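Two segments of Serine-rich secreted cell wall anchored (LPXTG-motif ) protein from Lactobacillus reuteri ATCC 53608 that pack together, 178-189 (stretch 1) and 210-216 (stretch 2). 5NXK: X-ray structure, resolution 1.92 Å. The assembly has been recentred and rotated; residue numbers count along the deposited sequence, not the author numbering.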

# COMPACT_ATOMS: atom_id res chain seq x y z
N VAL A 178 -1.75 -3.71 -10.66
CA VAL A 178 -3.00 -3.06 -10.98
C VAL A 178 -3.71 -2.73 -9.67
O VAL A 178 -3.74 -3.55 -8.76
CB VAL A 178 -3.90 -3.97 -11.85
CG1 VAL A 178 -5.26 -3.33 -12.06
CG2 VAL A 178 -3.23 -4.28 -13.20
N LEU A 179 -4.23 -1.52 -9.53
CA LEU A 179 -5.05 -1.21 -8.37
C LEU A 179 -6.39 -0.69 -8.86
O LEU A 179 -6.46 0.34 -9.54
CB LEU A 179 -4.36 -0.21 -7.45
CG LEU A 179 -4.97 0.06 -6.07
CD1 LEU A 179 -3.89 0.62 -5.13
CD2 LEU A 179 -6.19 0.99 -6.12
N ASN A 180 -7.45 -1.40 -8.47
CA ASN A 180 -8.82 -1.07 -8.83
C ASN A 180 -9.52 -0.49 -7.62
O ASN A 180 -9.56 -1.11 -6.58
CB ASN A 180 -9.54 -2.31 -9.33
CG ASN A 180 -8.86 -2.93 -10.54
OD1 ASN A 180 -8.59 -2.24 -11.53
ND2 ASN A 180 -8.56 -4.22 -10.46
N ASN A 181 -10.04 0.72 -7.73
CA ASN A 181 -10.62 1.35 -6.55
C ASN A 181 -12.07 1.75 -6.81
O ASN A 181 -12.35 2.60 -7.66
CB ASN A 181 -9.78 2.56 -6.11
CG ASN A 181 -10.11 3.03 -4.70
OD1 ASN A 181 -11.14 2.68 -4.14
ND2 ASN A 181 -9.21 3.81 -4.12
N SER A 182 -12.98 1.13 -6.08
CA SER A 182 -14.38 1.51 -6.14
C SER A 182 -14.90 1.76 -4.72
O SER A 182 -16.09 1.62 -4.47
CB SER A 182 -15.20 0.43 -6.85
OG SER A 182 -15.03 -0.83 -6.21
N ALA A 183 -14.01 2.13 -3.81
CA ALA A 183 -14.38 2.18 -2.40
C ALA A 183 -13.80 3.36 -1.63
O ALA A 183 -14.42 3.85 -0.68
CB ALA A 183 -13.95 0.89 -1.72
N THR A 184 -12.61 3.81 -2.01
CA THR A 184 -11.93 4.82 -1.21
C THR A 184 -11.47 6.03 -2.02
O THR A 184 -11.39 5.97 -3.25
CB THR A 184 -10.72 4.19 -0.47
OG1 THR A 184 -9.88 3.51 -1.41
CG2 THR A 184 -11.22 3.16 0.58
N ASP A 185 -11.18 7.13 -1.33
CA ASP A 185 -10.85 8.39 -1.99
C ASP A 185 -9.45 8.42 -2.57
O ASP A 185 -9.16 9.19 -3.49
CB ASP A 185 -11.00 9.57 -1.02
CG ASP A 185 -12.40 9.69 -0.44
OD1 ASP A 185 -13.38 9.48 -1.19
OD2 ASP A 185 -12.52 10.03 0.75
N ILE A 186 -8.56 7.62 -2.00
CA ILE A 186 -7.15 7.68 -2.36
C ILE A 186 -6.63 6.26 -2.63
O ILE A 186 -6.96 5.36 -1.88
CB ILE A 186 -6.31 8.37 -1.23
CG1 ILE A 186 -6.88 9.76 -0.93
CG2 ILE A 186 -4.84 8.46 -1.63
CD1 ILE A 186 -6.22 10.44 0.28
N ASP A 187 -5.86 6.07 -3.70
CA ASP A 187 -5.31 4.74 -3.99
C ASP A 187 -4.10 4.43 -3.10
O ASP A 187 -4.00 3.34 -2.53
CB ASP A 187 -4.91 4.60 -5.46
CG ASP A 187 -6.09 4.74 -6.43
OD1 ASP A 187 -7.26 4.55 -6.02
OD2 ASP A 187 -5.84 5.03 -7.63
N MET A 188 -3.17 5.38 -2.99
CA MET A 188 -1.97 5.20 -2.16
C MET A 188 -1.75 6.44 -1.32
O MET A 188 -1.54 7.52 -1.87
CB MET A 188 -0.73 4.95 -3.00
CG MET A 188 -0.72 3.65 -3.80
SD MET A 188 0.76 3.58 -4.85
CE MET A 188 0.61 1.93 -5.53
N TRP A 189 -1.80 6.31 -0.00
CA TRP A 189 -1.56 7.43 0.87
C TRP A 189 -0.35 7.12 1.74
O TRP A 189 -0.40 6.25 2.59
CB TRP A 189 -2.78 7.73 1.76
CG TRP A 189 -2.72 9.05 2.46
CD1 TRP A 189 -1.67 9.93 2.46
CD2 TRP A 189 -3.76 9.67 3.23
NE1 TRP A 189 -2.00 11.05 3.19
CE2 TRP A 189 -3.27 10.92 3.66
CE3 TRP A 189 -5.06 9.29 3.59
CZ2 TRP A 189 -4.03 11.79 4.44
CZ3 TRP A 189 -5.82 10.16 4.36
CH2 TRP A 189 -5.30 11.39 4.78
N SER A 210 5.05 -2.26 -14.73
CA SER A 210 3.87 -1.50 -15.07
C SER A 210 3.04 -1.26 -13.81
O SER A 210 2.93 -2.12 -12.92
CB SER A 210 3.06 -2.19 -16.18
OG SER A 210 2.08 -3.08 -15.67
N LEU A 211 2.49 -0.05 -13.72
CA LEU A 211 1.59 0.32 -12.65
C LEU A 211 0.36 0.92 -13.29
O LEU A 211 0.46 1.90 -14.02
CB LEU A 211 2.25 1.32 -11.70
CG LEU A 211 1.28 1.92 -10.66
CD1 LEU A 211 0.71 0.81 -9.78
CD2 LEU A 211 1.97 2.97 -9.80
N THR A 212 -0.79 0.32 -13.02
CA THR A 212 -2.04 0.80 -13.58
C THR A 212 -3.05 1.09 -12.46
O THR A 212 -3.40 0.20 -11.68
CB THR A 212 -2.64 -0.23 -14.57
OG1 THR A 212 -1.68 -0.52 -15.60
CG2 THR A 212 -3.90 0.31 -15.20
N MET A 213 -3.48 2.34 -12.38
CA MET A 213 -4.47 2.78 -11.41
C MET A 213 -5.46 3.70 -12.10
O MET A 213 -5.44 4.92 -11.94
CB MET A 213 -3.82 3.44 -10.18
CG MET A 213 -2.63 2.66 -9.64
SD MET A 213 -2.21 3.04 -7.90
CE MET A 213 -1.60 4.69 -8.12
N GLU A 214 -6.33 3.09 -12.91
CA GLU A 214 -7.28 3.83 -13.73
C GLU A 214 -8.60 3.91 -12.97
O GLU A 214 -9.49 3.11 -13.18
CB GLU A 214 -7.44 3.13 -15.07
CG GLU A 214 -6.20 3.28 -15.94
CD GLU A 214 -6.31 2.55 -17.27
OE1 GLU A 214 -6.67 1.35 -17.28
OE2 GLU A 214 -6.02 3.18 -18.31
N ASN A 215 -8.71 4.92 -12.12
CA ASN A 215 -9.78 4.97 -11.13
C ASN A 215 -10.54 6.28 -11.17
O ASN A 215 -11.09 6.73 -10.16
CB ASN A 215 -9.19 4.72 -9.75
CG ASN A 215 -8.64 3.31 -9.62
OD1 ASN A 215 -9.31 2.34 -10.00
ND2 ASN A 215 -7.42 3.17 -9.08
N ILE A 216 -10.60 6.87 -12.36
CA ILE A 216 -11.21 8.17 -12.57
C ILE A 216 -12.71 8.15 -12.22
O ILE A 216 -13.29 9.20 -11.92
CB ILE A 216 -10.98 8.63 -14.04
CG1 ILE A 216 -11.27 10.12 -14.20
CG2 ILE A 216 -11.79 7.78 -15.02
CD1 ILE A 216 -10.52 10.73 -15.36
O HOH W 1 -6.70 0.31 -12.55

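Strands 178-181 and 210-214 run side by side in nearly the same direction, their axes 10° from parallel and 4.9 Å apart at closest approach. Val178 and Thr212 form a parallel bridge, with CA atoms 4.8 Å apart and both side chains on the same face of the sheet, where Val178 CG2 lies 4.3 Å from Thr212 CB. The backbone bond of this pairing runs from Leu179 N to Thr212 O (2.9 Å, nearly straight at 165°), and the same carbonyl oxygen also receives a CA-H...O contact from Val178 CA at 3.4 Å.

Beyond this point the regular ladder gives way. Instead of a backbone amide, the side chain of Asn215 fills the gap beside the first strand, its CA-to-CB bond pointing toward stretch 1. Its amide group reads the strand edge much as a peptide unit would: Asn215 ND2 donates to Leu179 O at 3.0 Å, while Asn215 OD1 accepts from Asn181 N at 2.9 Å. The amide thus spans Asn180, whose CA-to-CB bond points away from stretch 2, with Asn215 OD1 3.6 Å from Asn180 CA. Asn215 ND2 also donates to Asp187 OD2 at 2.8 Å, so one side chain ties the strand to the corner where the chain turns. Asn215 accordingly has the largest area covered by the other stretch, 78 Å².

The hollow that receives this amide has Leu179 and Asn181 along its strand side and Asp187 at the corner. Leu179 CD2 is 3.9 Å from Asn215 ND2, and Asn181 CB is 3.8 Å from Asn215 CG. The end of Asn181 leads away from stretch 2 and braces the loop instead: its OD1 accepts from Ala183 N at 2.9 Å and from Thr184 N at 2.8 Å, and its ND2 donates to Asp187 OD1 at 2.8 Å. Asp187 is therefore held from both stretches, through OD1 by Asn181 and through OD2 by Asn215.

Next to this polar pocket, Met213 supplies the main apolar bump. Met213 SD rests 3.9 Å from Leu179 CB and 3.8 Å from Met188 CE, bridging the strand before the corner and the one after it, while Met213 CB approaches Asp187 OD2 at 3.6 Å. Met188, extended through chi2 and chi3, carries its terminal methyl to this sulfur; the same CE reaches Leu211 CD1 more loosely, at 4.4 Å.

A water completes the backbone link where direct pairing lapses, accepting from Glu214 N at 2.8 Å, with its oxygen 3.0 Å from Leu179 O, one of several acceptors in its reach.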